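Long-range contacts in sensor protein (Geobacter sulfurreducens PCA, PDB 2R78), which probably acts as a sensor histidine kinase that passes phosphate from ATP to a protein histidine, this chain being a PAS sensory domain of it: residues Glu18-Gly23 against Asp35-Ile40; Phe25-Glu30 against Gly107-Ile112; Ile44-Asp49 against Val87-Gly92; Glu83-Trp88 against Val97-His102. All coordinates share one frame; numbering follows the deposited sequence.

Interaction 1: residues Glu18-Gly23 against Asp35-Ile40; sequences EHAIDG and DVNPAI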
loop_
_atom_site.group_PDB
_atom_site.type_symbol
_atom_site.label_atom_id
_atom_site.label_comp_id
_atom_site.label_asym_id
_atom_site.label_seq_id
_atom_site.Cartn_x
_atom_site.Cartn_y
_atom_site.Cartn_z
ATOM N N GLU B 18 -5.645 0.660 6.189
ATOM C CA GLU B 18 -5.416 1.298 7.486
ATOM C C GLU B 18 -3.941 1.678 7.718
ATOM O O GLU B 18 -3.652 2.786 8.191
ATOM C CB GLU B 18 -5.888 0.391 8.636
ATOM C CG GLU B 18 -5.557 1.008 9.958
ATOM C CD GLU B 18 -6.105 0.281 11.160
ATOM O OE1 GLU B 18 -6.721 -0.791 10.984
ATOM O OE2 GLU B 18 -5.886 0.806 12.294
ATOM N N HIS B 19 -3.030 0.754 7.404
ATOM C CA HIS B 19 -1.637 0.873 7.888
ATOM C C HIS B 19 -0.621 1.426 6.874
ATOM O O HIS B 19 0.537 1.682 7.217
ATOM C CB HIS B 19 -1.173 -0.459 8.433
ATOM C CG HIS B 19 -1.918 -0.911 9.647
ATOM N ND1 HIS B 19 -1.926 -0.195 10.827
ATOM C CD2 HIS B 19 -2.675 -2.014 9.867
ATOM C CE1 HIS B 19 -2.667 -0.834 11.715
ATOM N NE2 HIS B 19 -3.111 -1.951 11.169
ATOM N N ALA B 20 -1.034 1.588 5.623
ATOM C CA ALA B 20 -0.114 2.028 4.574
ATOM C C ALA B 20 0.451 3.396 4.980
ATOM O O ALA B 20 -0.248 4.201 5.557
ATOM C CB ALA B 20 -0.843 2.087 3.211
ATOM N N ILE B 21 1.739 3.630 4.724
ATOM C CA ILE B 21 2.322 4.980 4.924
ATOM C C ILE B 21 1.955 5.878 3.719
ATOM O O ILE B 21 1.693 7.084 3.859
ATOM C CB ILE B 21 3.855 4.911 5.089
ATOM C CG1 ILE B 21 4.230 4.131 6.352
ATOM C CG2 ILE B 21 4.452 6.313 5.175
ATOM C CD1 ILE B 21 4.473 2.684 6.088
ATOM N N ASP B 22 1.904 5.278 2.542
ATOM C CA ASP B 22 1.395 5.984 1.373
ATOM C C ASP B 22 -0.109 6.245 1.488
ATOM O O ASP B 22 -0.852 5.497 2.140
ATOM C CB ASP B 22 1.655 5.216 0.101
ATOM C CG ASP B 22 3.105 5.258 -0.333
ATOM O OD1 ASP B 22 3.905 6.119 0.132
ATOM O OD2 ASP B 22 3.425 4.431 -1.189
ATOM N N GLY B 23 -0.535 7.328 0.855
ATOM C CA GLY B 23 -1.942 7.636 0.742
ATOM C C GLY B 23 -2.650 6.668 -0.199
ATOM O O GLY B 23 -2.107 6.280 -1.227
ATOM N N ASP B 35 -13.598 6.612 -0.637
ATOM C CA ASP B 35 -12.887 6.330 0.612
ATOM C C ASP B 35 -11.476 6.882 0.531
ATOM O O ASP B 35 -10.957 7.128 -0.582
ATOM C CB ASP B 35 -12.874 4.824 0.892
ATOM C CG ASP B 35 -12.765 4.474 2.370
ATOM O OD1 ASP B 35 -12.548 5.391 3.225
ATOM O OD2 ASP B 35 -12.886 3.244 2.670
ATOM N N VAL B 36 -10.882 7.106 1.701
ATOM C CA VAL B 36 -9.532 7.666 1.844
ATOM C C VAL B 36 -8.915 7.127 3.116
ATOM O O VAL B 36 -9.591 6.992 4.143
ATOM C CB VAL B 36 -9.482 9.224 1.910
ATOM C CG1 VAL B 36 -9.828 9.792 0.559
ATOM C CG2 VAL B 36 -10.369 9.759 3.045
ATOM N N ASN B 37 -7.635 6.799 3.045
ATOM C CA ASN B 37 -7.023 6.141 4.188
ATOM C C ASN B 37 -6.472 7.111 5.227
ATOM O O ASN B 37 -6.380 8.328 4.987
ATOM C CB ASN B 37 -6.004 5.093 3.750
ATOM C CG ASN B 37 -4.700 5.665 3.346
ATOM O OD1 ASN B 37 -4.584 6.845 2.977
ATOM N ND2 ASN B 37 -3.690 4.813 3.342
ATOM N N PRO B 38 -6.115 6.597 6.403
ATOM C CA PRO B 38 -5.614 7.542 7.392
ATOM C C PRO B 38 -4.399 8.373 6.941
ATOM O O PRO B 38 -4.286 9.554 7.324
ATOM C CB PRO B 38 -5.249 6.639 8.572
ATOM C CG PRO B 38 -6.183 5.486 8.443
ATOM C CD PRO B 38 -6.269 5.240 6.954
ATOM N N ALA B 39 -3.499 7.765 6.172
ATOM C CA ALA B 39 -2.293 8.458 5.717
ATOM C C ALA B 39 -2.640 9.710 4.922
ATOM O O ALA B 39 -1.994 10.744 5.121
ATOM C CB ALA B 39 -1.389 7.550 4.921
ATOM N N ILE B 40 -3.643 9.633 4.036
ATOM C CA ILE B 40 -4.062 10.832 3.272
ATOM C C ILE B 40 -4.661 11.899 4.153
ATOM O O ILE B 40 -4.354 13.096 4.016
ATOM C CB ILE B 40 -5.090 10.521 2.187
ATOM C CG1 ILE B 40 -4.379 9.853 1.026
ATOM C CG2 ILE B 40 -5.767 11.865 1.694
ATOM C CD1 ILE B 40 -5.064 10.003 -0.342
HETATM O O HOH W 1 -2.762 4.855 6.660
#

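Interaction 2: residues Phe25-Glu30 against Gly107-Ile112; sequences FIMDAE and GKILGI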
loop_
_atom_site.group_PDB
_atom_site.type_symbol
_atom_site.label_atom_id
_atom_site.label_comp_id
_atom_site.label_asym_id
_atom_site.label_seq_id
_atom_site.Cartn_x
_atom_site.Cartn_y
_atom_site.Cartn_z
ATOM N N PHE B 25 -6.632 6.144 -1.951
ATOM C CA PHE B 25 -7.970 6.654 -2.118
ATOM C C PHE B 25 -8.740 5.773 -3.100
ATOM O O PHE B 25 -8.145 5.094 -3.951
ATOM C CB PHE B 25 -7.993 8.152 -2.504
ATOM C CG PHE B 25 -7.308 8.493 -3.811
ATOM C CD1 PHE B 25 -8.013 8.499 -5.006
ATOM C CD2 PHE B 25 -5.965 8.865 -3.834
ATOM C CE1 PHE B 25 -7.375 8.850 -6.204
ATOM C CE2 PHE B 25 -5.335 9.220 -5.035
ATOM C CZ PHE B 25 -6.038 9.185 -6.208
ATOM N N ILE B 26 -10.051 5.750 -2.925
ATOM C CA ILE B 26 -10.934 5.079 -3.873
ATOM C C ILE B 26 -11.857 6.117 -4.434
ATOM O O ILE B 26 -12.360 6.919 -3.661
ATOM C CB ILE B 26 -11.829 3.991 -3.196
ATOM C CG1 ILE B 26 -10.989 3.011 -2.356
ATOM C CG2 ILE B 26 -12.628 3.226 -4.224
ATOM C CD1 ILE B 26 -9.881 2.280 -3.084
HETATM N N MSE B 27 -12.071 6.125 -5.755
HETATM C CA MSE B 27 -13.112 6.997 -6.322
HETATM C C MSE B 27 -13.961 6.242 -7.319
HETATM O O MSE B 27 -13.567 5.188 -7.798
HETATM C CB MSE B 27 -12.532 8.261 -6.952
HETATM C CG MSE B 27 -11.517 8.022 -8.016
HETATM SE SE MSE B 27 -10.709 9.742 -8.523
HETATM C CE MSE B 27 -10.849 10.741 -6.903
ATOM N N ASP B 28 -15.153 6.751 -7.600
ATOM C CA ASP B 28 -15.985 6.124 -8.644
ATOM C C ASP B 28 -15.527 6.631 -10.012
ATOM O O ASP B 28 -14.632 7.476 -10.114
ATOM C CB ASP B 28 -17.509 6.323 -8.389
ATOM C CG ASP B 28 -17.969 7.780 -8.483
ATOM O OD1 ASP B 28 -17.248 8.592 -9.103
ATOM O OD2 ASP B 28 -19.077 8.102 -7.953
ATOM N N ALA B 29 -16.118 6.085 -11.070
ATOM C CA ALA B 29 -15.712 6.416 -12.416
ATOM C C ALA B 29 -16.000 7.873 -12.765
ATOM O O ALA B 29 -15.437 8.395 -13.712
ATOM C CB ALA B 29 -16.368 5.466 -13.450
ATOM N N GLU B 30 -16.868 8.530 -12.016
ATOM C CA GLU B 30 -17.177 9.948 -12.240
ATOM C C GLU B 30 -16.318 10.921 -11.425
ATOM O O GLU B 30 -16.528 12.145 -11.495
ATOM C CB GLU B 30 -18.620 10.217 -11.891
ATOM C CG GLU B 30 -19.594 9.484 -12.772
ATOM C CD GLU B 30 -21.011 9.880 -12.457
ATOM O OE1 GLU B 30 -21.567 9.432 -11.418
ATOM O OE2 GLU B 30 -21.555 10.665 -13.251
ATOM N N GLY B 107 -15.378 -1.132 -11.799
ATOM C CA GLY B 107 -15.534 0.197 -12.352
ATOM C C GLY B 107 -14.999 1.334 -11.497
ATOM O O GLY B 107 -14.793 2.442 -12.020
ATOM N N LYS B 108 -14.749 1.071 -10.214
ATOM C CA LYS B 108 -14.110 2.040 -9.347
ATOM C C LYS B 108 -12.616 2.149 -9.652
ATOM O O LYS B 108 -12.044 1.356 -10.417
ATOM C CB LYS B 108 -14.373 1.702 -7.889
ATOM C CG LYS B 108 -15.874 1.780 -7.549
ATOM C CD LYS B 108 -16.214 1.195 -6.211
ATOM C CE LYS B 108 -17.680 0.807 -6.102
ATOM N NZ LYS B 108 -18.233 0.072 -7.294
ATOM N N ILE B 109 -12.010 3.173 -9.061
ATOM C CA ILE B 109 -10.620 3.508 -9.292
ATOM C C ILE B 109 -9.860 3.543 -7.960
ATOM O O ILE B 109 -10.305 4.172 -7.020
ATOM C CB ILE B 109 -10.491 4.866 -10.021
ATOM C CG1 ILE B 109 -11.094 4.793 -11.425
ATOM C CG2 ILE B 109 -9.022 5.263 -10.121
ATOM C CD1 ILE B 109 -11.447 6.202 -11.992
ATOM N N LEU B 110 -8.732 2.818 -7.921
ATOM C CA LEU B 110 -7.798 2.819 -6.790
ATOM C C LEU B 110 -6.709 3.841 -7.069
ATOM O O LEU B 110 -6.004 3.737 -8.058
ATOM C CB LEU B 110 -7.104 1.449 -6.684
ATOM C CG LEU B 110 -5.960 1.269 -5.662
ATOM C CD1 LEU B 110 -6.565 1.209 -4.298
ATOM C CD2 LEU B 110 -5.148 -0.014 -5.907
ATOM N N GLY B 111 -6.518 4.779 -6.158
ATOM C CA GLY B 111 -5.403 5.696 -6.265
ATOM C C GLY B 111 -4.412 5.526 -5.130
ATOM O O GLY B 111 -4.790 5.204 -3.994
ATOM N N ILE B 112 -3.146 5.777 -5.431
ATOM C CA ILE B 112 -2.092 5.808 -4.428
ATOM C C ILE B 112 -1.380 7.168 -4.577
ATOM O O ILE B 112 -1.141 7.613 -5.695
ATOM C CB ILE B 112 -1.083 4.664 -4.658
ATOM C CG1 ILE B 112 -1.749 3.280 -4.593
ATOM C CG2 ILE B 112 -0.020 4.688 -3.596
ATOM C CD1 ILE B 112 -0.852 2.120 -5.149
#

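Interaction 3: residues Ile44-Asp49 against Val87-Gly92; sequences IGYTRD and VWTRNG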
loop_
_atom_site.group_PDB
_atom_site.type_symbol
_atom_site.label_atom_id
_atom_site.label_comp_id
_atom_site.label_asym_id
_atom_site.label_seq_id
_atom_site.Cartn_x
_atom_site.Cartn_y
_atom_site.Cartn_z
ATOM N N ILE B 44 -2.777 15.831 4.672
ATOM C CA ILE B 44 -3.394 17.142 4.426
ATOM C C ILE B 44 -4.249 17.667 5.618
ATOM O O ILE B 44 -4.873 18.727 5.534
ATOM C CB ILE B 44 -4.205 17.117 3.109
ATOM C CG1 ILE B 44 -5.491 16.307 3.234
ATOM C CG2 ILE B 44 -3.370 16.521 1.967
ATOM C CD1 ILE B 44 -6.260 16.259 1.952
ATOM N N GLY B 45 -4.260 16.949 6.733
ATOM C CA GLY B 45 -5.057 17.341 7.906
ATOM C C GLY B 45 -6.558 17.486 7.658
ATOM O O GLY B 45 -7.212 18.360 8.246
ATOM N N TYR B 46 -7.107 16.646 6.775
ATOM C CA TYR B 46 -8.554 16.581 6.536
ATOM C C TYR B 46 -9.104 15.389 7.282
ATOM O O TYR B 46 -8.386 14.408 7.501
ATOM C CB TYR B 46 -8.873 16.353 5.056
ATOM C CG TYR B 46 -8.807 17.562 4.152
ATOM C CD1 TYR B 46 -7.976 18.639 4.445
ATOM C CD2 TYR B 46 -9.555 17.609 2.980
ATOM C CE1 TYR B 46 -7.903 19.733 3.609
ATOM C CE2 TYR B 46 -9.486 18.703 2.136
ATOM C CZ TYR B 46 -8.639 19.759 2.457
ATOM O OH TYR B 46 -8.549 20.866 1.648
ATOM N N THR B 47 -10.382 15.452 7.641
ATOM C CA THR B 47 -11.071 14.267 8.128
ATOM C C THR B 47 -11.555 13.492 6.910
ATOM O O THR B 47 -11.685 14.051 5.819
ATOM C CB THR B 47 -12.297 14.585 9.023
ATOM O OG1 THR B 47 -13.371 15.096 8.221
ATOM C CG2 THR B 47 -11.927 15.563 10.141
ATOM N N ARG B 48 -11.835 12.207 7.119
ATOM C CA ARG B 48 -12.411 11.353 6.090
ATOM C C ARG B 48 -13.698 11.942 5.490
ATOM O O ARG B 48 -13.883 11.925 4.285
ATOM C CB ARG B 48 -12.668 9.934 6.658
ATOM C CG ARG B 48 -13.082 8.893 5.633
ATOM C CD ARG B 48 -13.181 7.470 6.249
ATOM N NE ARG B 48 -13.811 6.508 5.343
ATOM C CZ ARG B 48 -15.123 6.454 5.088
ATOM N NH1 ARG B 48 -15.978 7.278 5.692
ATOM N NH2 ARG B 48 -15.601 5.562 4.225
ATOM N N ASP B 49 -14.585 12.477 6.329
ATOM C CA ASP B 49 -15.851 13.036 5.838
ATOM C C ASP B 49 -15.685 14.272 4.968
ATOM O O ASP B 49 -16.431 14.472 4.021
ATOM C CB ASP B 49 -16.766 13.367 7.029
ATOM C CG ASP B 49 -17.133 12.135 7.811
ATOM O OD1 ASP B 49 -17.109 11.035 7.202
ATOM O OD2 ASP B 49 -17.422 12.255 9.028
ATOM N N VAL B 87 -0.861 19.690 -4.706
ATOM C CA VAL B 87 -2.139 19.782 -3.987
ATOM C C VAL B 87 -2.100 21.049 -3.140
ATOM O O VAL B 87 -1.075 21.345 -2.525
ATOM C CB VAL B 87 -2.357 18.497 -3.129
ATOM C CG1 VAL B 87 -3.406 18.672 -2.038
ATOM C CG2 VAL B 87 -2.712 17.332 -4.062
ATOM N N TRP B 88 -3.219 21.787 -3.151
ATOM C CA TRP B 88 -3.406 22.998 -2.364
ATOM C C TRP B 88 -4.619 22.730 -1.484
ATOM O O TRP B 88 -5.746 22.595 -1.972
ATOM C CB TRP B 88 -3.702 24.208 -3.228
ATOM C CG TRP B 88 -2.589 24.729 -4.042
ATOM C CD1 TRP B 88 -1.724 25.734 -3.708
ATOM C CD2 TRP B 88 -2.226 24.308 -5.352
ATOM N NE1 TRP B 88 -0.864 25.975 -4.752
ATOM C CE2 TRP B 88 -1.153 25.105 -5.768
ATOM C CE3 TRP B 88 -2.720 23.348 -6.228
ATOM C CZ2 TRP B 88 -0.570 24.957 -7.020
ATOM C CZ3 TRP B 88 -2.139 23.206 -7.470
ATOM C CH2 TRP B 88 -1.080 23.989 -7.852
ATOM N N THR B 89 -4.362 22.642 -0.182
ATOM C CA THR B 89 -5.426 22.374 0.763
ATOM C C THR B 89 -6.182 23.640 1.215
ATOM O O THR B 89 -5.770 24.784 0.972
ATOM C CB THR B 89 -4.895 21.700 2.000
ATOM O OG1 THR B 89 -4.184 22.649 2.787
ATOM C CG2 THR B 89 -3.983 20.528 1.634
ATOM N N ARG B 90 -7.320 23.415 1.863
ATOM C CA ARG B 90 -8.223 24.533 2.162
ATOM C C ARG B 90 -7.633 25.460 3.242
ATOM O O ARG B 90 -8.072 26.617 3.399
ATOM C CB ARG B 90 -9.592 24.003 2.592
ATOM C CG ARG B 90 -9.516 23.249 3.870
ATOM C CD ARG B 90 -10.848 22.778 4.352
ATOM N NE ARG B 90 -10.650 22.271 5.704
ATOM C CZ ARG B 90 -10.907 21.027 6.093
ATOM N NH1 ARG B 90 -10.650 20.671 7.349
ATOM N NH2 ARG B 90 -11.429 20.150 5.248
ATOM N N ASN B 91 -6.642 24.957 3.986
ATOM C CA ASN B 91 -6.003 25.749 5.015
ATOM C C ASN B 91 -4.743 26.446 4.524
ATOM O O ASN B 91 -4.010 27.005 5.335
ATOM C CB ASN B 91 -5.633 24.868 6.209
ATOM C CG ASN B 91 -4.295 24.222 6.051
ATOM O OD1 ASN B 91 -3.458 24.232 6.975
ATOM N ND2 ASN B 91 -4.056 23.663 4.875
ATOM N N GLY B 92 -4.448 26.364 3.221
ATOM C CA GLY B 92 -3.312 27.080 2.637
ATOM C C GLY B 92 -2.051 26.256 2.404
ATOM O O GLY B 92 -1.067 26.763 1.891
HETATM O O HOH W 2 -4.304 21.269 5.319
#

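Interaction 4: residues Glu83-Trp88 against Val97-His102; sequences EERTVW and VELSAH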
loop_
_atom_site.group_PDB
_atom_site.type_symbol
_atom_site.label_atom_id
_atom_site.label_comp_id
_atom_site.label_asym_id
_atom_site.label_seq_id
_atom_site.Cartn_x
_atom_site.Cartn_y
_atom_site.Cartn_z
ATOM N N GLU B 83 1.497 10.139 -12.540
ATOM C CA GLU B 83 2.034 11.468 -12.688
ATOM C C GLU B 83 1.991 12.236 -11.383
ATOM O O GLU B 83 1.277 11.852 -10.426
ATOM C CB GLU B 83 1.283 12.200 -13.797
ATOM C CG GLU B 83 -0.120 12.555 -13.510
ATOM C CD GLU B 83 -0.880 13.002 -14.784
ATOM O OE1 GLU B 83 -1.003 14.234 -15.013
ATOM O OE2 GLU B 83 -1.303 12.114 -15.586
ATOM N N GLU B 84 2.783 13.303 -11.334
ATOM C CA GLU B 84 2.867 14.121 -10.155
ATOM C C GLU B 84 1.824 15.219 -10.213
ATOM O O GLU B 84 1.530 15.773 -11.285
ATOM C CB GLU B 84 4.255 14.724 -10.053
ATOM C CG GLU B 84 5.355 13.681 -9.874
ATOM C CD GLU B 84 6.715 14.279 -9.660
ATOM O OE1 GLU B 84 6.811 15.533 -9.703
ATOM O OE2 GLU B 84 7.685 13.482 -9.518
ATOM N N ARG B 85 1.289 15.554 -9.043
ATOM C CA ARG B 85 0.380 16.664 -8.911
ATOM C C ARG B 85 0.688 17.463 -7.651
ATOM O O ARG B 85 0.986 16.889 -6.620
ATOM C CB ARG B 85 -1.062 16.167 -8.839
ATOM C CG ARG B 85 -1.513 15.551 -10.111
ATOM C CD ARG B 85 -1.645 16.549 -11.208
ATOM N NE ARG B 85 -2.793 17.465 -11.097
ATOM C CZ ARG B 85 -3.035 18.441 -11.965
ATOM N NH1 ARG B 85 -2.209 18.639 -13.014
ATOM N NH2 ARG B 85 -4.089 19.214 -11.830
ATOM N N THR B 86 0.637 18.781 -7.767
ATOM C CA THR B 86 0.656 19.671 -6.599
ATOM C C THR B 86 -0.765 19.781 -6.033
ATOM O O THR B 86 -1.737 19.855 -6.809
ATOM C CB THR B 86 1.188 21.060 -6.964
ATOM O OG1 THR B 86 2.534 20.953 -7.472
ATOM C CG2 THR B 86 1.147 21.977 -5.748
ATOM N N VAL B 87 -0.861 19.690 -4.706
ATOM C CA VAL B 87 -2.139 19.782 -3.987
ATOM C C VAL B 87 -2.100 21.049 -3.140
ATOM O O VAL B 87 -1.075 21.345 -2.525
ATOM C CB VAL B 87 -2.357 18.497 -3.129
ATOM C CG1 VAL B 87 -3.406 18.672 -2.038
ATOM C CG2 VAL B 87 -2.712 17.332 -4.062
ATOM N N TRP B 88 -3.219 21.787 -3.151
ATOM C CA TRP B 88 -3.406 22.998 -2.364
ATOM C C TRP B 88 -4.619 22.730 -1.484
ATOM O O TRP B 88 -5.746 22.595 -1.972
ATOM C CB TRP B 88 -3.702 24.208 -3.228
ATOM C CG TRP B 88 -2.589 24.729 -4.042
ATOM C CD1 TRP B 88 -1.724 25.734 -3.708
ATOM C CD2 TRP B 88 -2.226 24.308 -5.352
ATOM N NE1 TRP B 88 -0.864 25.975 -4.752
ATOM C CE2 TRP B 88 -1.153 25.105 -5.768
ATOM C CE3 TRP B 88 -2.720 23.348 -6.228
ATOM C CZ2 TRP B 88 -0.570 24.957 -7.020
ATOM C CZ3 TRP B 88 -2.139 23.206 -7.470
ATOM C CH2 TRP B 88 -1.080 23.989 -7.852
ATOM N N VAL B 97 2.808 15.469 -4.755
ATOM C CA VAL B 97 2.721 14.028 -4.647
ATOM C C VAL B 97 2.803 13.356 -5.983
ATOM O O VAL B 97 2.516 13.964 -7.029
ATOM C CB VAL B 97 1.450 13.573 -3.938
ATOM C CG1 VAL B 97 1.405 14.168 -2.516
ATOM C CG2 VAL B 97 0.199 13.948 -4.731
ATOM N N GLU B 98 3.267 12.106 -5.972
ATOM C CA GLU B 98 3.176 11.292 -7.158
ATOM C C GLU B 98 1.939 10.432 -7.034
ATOM O O GLU B 98 1.814 9.668 -6.064
ATOM C CB GLU B 98 4.368 10.376 -7.307
ATOM C CG GLU B 98 4.325 9.640 -8.615
ATOM C CD GLU B 98 5.395 8.591 -8.714
ATOM O OE1 GLU B 98 5.264 7.542 -8.031
ATOM O OE2 GLU B 98 6.360 8.831 -9.471
ATOM N N LEU B 99 1.066 10.532 -8.027
ATOM C CA LEU B 99 -0.177 9.787 -8.029
ATOM C C LEU B 99 -0.081 8.589 -8.978
ATOM O O LEU B 99 0.428 8.718 -10.087
ATOM C CB LEU B 99 -1.338 10.679 -8.473
ATOM C CG LEU B 99 -1.662 11.940 -7.677
ATOM C CD1 LEU B 99 -2.789 12.734 -8.413
ATOM C CD2 LEU B 99 -2.063 11.642 -6.239
ATOM N N SER B 100 -0.644 7.465 -8.555
ATOM C CA SER B 100 -0.912 6.336 -9.424
ATOM C C SER B 100 -2.406 6.066 -9.313
ATOM O O SER B 100 -2.992 6.247 -8.233
ATOM C CB SER B 100 -0.078 5.150 -8.963
ATOM O OG SER B 100 1.299 5.536 -9.068
ATOM N N ALA B 101 -3.050 5.745 -10.426
ATOM C CA ALA B 101 -4.465 5.408 -10.364
ATOM C C ALA B 101 -4.736 4.286 -11.328
ATOM O O ALA B 101 -4.246 4.305 -12.454
ATOM C CB ALA B 101 -5.340 6.626 -10.648
ATOM N N HIS B 102 -5.489 3.293 -10.856
ATOM C CA HIS B 102 -5.752 2.075 -11.592
ATOM C C HIS B 102 -7.242 1.744 -11.560
ATOM O O HIS B 102 -7.868 1.778 -10.508
ATOM C CB HIS B 102 -4.941 0.923 -10.979
ATOM C CG HIS B 102 -3.462 1.024 -11.240
ATOM N ND1 HIS B 102 -2.599 1.668 -10.390
ATOM C CD2 HIS B 102 -2.706 0.573 -12.268
ATOM C CE1 HIS B 102 -1.373 1.612 -10.880
ATOM N NE2 HIS B 102 -1.410 0.937 -12.014
HETATM O O HOH W 3 7.943 11.182 -8.121
#

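Interaction 1: residues Glu18-Gly23 against Asp35-Ile40
Asn37 turns its side chain back over its own backbone, CG lodged between the backbone N and the carbonyl carbon (chi1 79°), and so directs ND2 to the loop after helix 6-19 and OD1 to the start of its own helix and to strand 23-27. ND2 donates to Asp22 O at 3.2 Å in an almost straight bond (171°) that lies in the planes of both the amide and the carbonyl; the same nitrogen also donates to Phe17 O. OD1 accepts from Ile40 N at 3.1 Å, the donor standing above the carbonyl plane, and from Ile24 N. These four bonds fix the rotation of the amide. Ala39 sets its CB against three carbonyl oxygens, those of Ala20, Ile21 and Asp22, closest to Ile21 O at 3.3 Å. Ile40, with CG1 anti to the carbonyl carbon (chi1 -76°), lays CG1 on Gly23 CA at a tight 3.3 Å. Pro38 rests the CG corner of its ring against Glu18 O. A water donates to Glu18 O and to Ala20 O and weakly accepts from Ala39 N, bridging helix end and helix start. Asp22 points away and makes salt bridges with Arg114 of its own chain and Arg114 of the second subunit. Asn37 is thus the N-cap of helix 38-44, tying the flanking helix 6-19 and the first strand to the start of the helical side of the PAS fold.

Interaction 2: residues Phe25-Glu30 against Gly107-Ile112
Phe25 holds CG in the crowded position between its backbone N and carbonyl carbon (chi1 61°), and with chi2 at 90° the ring leans across to the neighbouring strand and lies over Gly111. Gly111 CA sits 3.6 Å from the ring centroid, almost on the normal, a CH-pi contact of ring on glycine backbone. Met27, a selenomethionine, repeats the same first torsion (chi1 57°) on the same face; its CG crosses Ile109 CB obliquely at 3.9 Å before the chain bends away. On the other face Ile26 CD1 meets Leu110 CD1 at 3.7 Å. The backbones form an antiparallel ladder: Phe25 with Gly111 and Met27 with Ile109 are hydrogen-bonded pairs, each with two bonds, the shortest from Gly111 N to Phe25 O and from Ile109 N to Met27 O, both 2.8 Å. Between them Ile26 and Leu110 form a non-hydrogen-bonded pair. Strand 109-115 is the middle strand of the PAS sheet, between 94-103 and 23-27, with 33-36 beyond 23-27. Helix 67-76 packs on Ile109, and Trp56 on Phe25 and Met27, while Phe8 and Ala15 of the second subunit cover Ile26 and Leu110.

Interaction 3: residues Ile44-Asp49 against Val87-Gly92
Arg90 leaves its backbone with CG between N and the carbonyl carbon (chi1 65°), then runs extended from CG to NE, so that the whole chain passes over Tyr46 from hydroxyl to ring. CB and CG both lie beside Tyr46 OH, CG at 3.4 Å. CD follows over the same end of the ring, near OH and CZ. CZ then hangs 4.3 Å from the ring centroid, 18° off the normal, which makes a cation-pi contact, and the guanidinium lies flat on the ring with its plane turned by only 19°. At the tip NH2 stands over the middle of the face, 3.8 Å from Tyr46 CG, and NH1 forms a salt bridge with Glu50, a second partner that should hold the positive group in place above the aromatic ring. Tyr46 meets Arg90 a second time through the hydroxyl: Arg90 N donates to Tyr46 OH at 2.8 Å, approaching at the ring edge and in its plane. Within the PAS fold this joins the link between helices 38-44 and 48-51 to the type I turn Thr89-Gly92, which follows strand 81-88 in the hairpin formed with strand 94-103. The link itself opens with a Schellman motif, where Gly45 at positive phi ends the first helix, and closes with Thr47 as N-cap of the next. Behind the ring, Ile44 CD1 lies on the opposite face, offset toward the rim. Ile44 CB touches Thr89 CG2 at 3.7 Å. One water links the two segments, donating to the backbone Ile44 O at 2.6 Å and accepting from the side-chain Thr89 OG1.

Interaction 4: residues Glu83-Trp88 against Val97-His102
Val97 opens the pairing with two backbone hydrogen bonds to Arg85, an antiparallel hydrogen-bonded pair: Val97 N donates to Arg85 O in a straight line (179°), and Arg85 N returns a 2.8 Å bond to Val97 O, meeting it nearly along the C=O axis. The same carbonyl also receives Glu84 CA, a CA-H...O contact of 3.1 Å. Val97 CG2, in the crowded position between N and the carbonyl carbon, rests against Arg85 O. Glu98 comes next, in a non-hydrogen-bonded pair with Glu84, the two CA atoms only 4.1 Å apart. Both side chains extend beyond CG from the same face; Glu84 OE2 and Glu98 OE2 stay 4.8 Å apart, and one water donates to both, which probably eases the repulsion of two like charges. The two strands form the antiparallel beta hairpin at one edge of the PAS sheet, with strand 81-88 outermost in this chain. Leu99 faces the other way, toward the side carrying Val97, Glu83 and Arg85. Its N donates to Glu83 O at 2.7 Å from above the carbonyl plane, while Leu99 O accepts from Glu83 N. With CG anti to the carbonyl carbon (chi1 -59°), Leu99 sends CD1 obliquely across to Arg85 CG, at 3.5 Å. Arg85 then bends at chi2 and chi3 and carries its guanidinium away to Ser60 and Trp67. Further on, Ser100 exchanges backbone bonds with Ile112 of the next strand, and His102 stacks its ring on His19 of the second subunit.

Interactions 2 and 4 are backbone ladders of one antiparallel sheet, joined where strands 94-103 and 109-115 pair through Ser100 with Ile112 and His102 with Leu110. Interaction 2 is buried in the sheet and mostly apolar; interaction 4, on the outer hairpin, has charged side chains and a bridging water. Interaction 1 touches interaction 2 through Ile40 on Phe25 and the bond from Ile26 N to Asp35 O, but is held by a side-chain amide and a water, not a ladder. Interaction 3, the farthest of the four from the chain centre, shares Val87 and Trp88 with interaction 4 and meets interaction 1 through the Asp35-Arg48 salt bridge. Interactions 1, 2 and 4 touch the second subunit; interaction 3 does not.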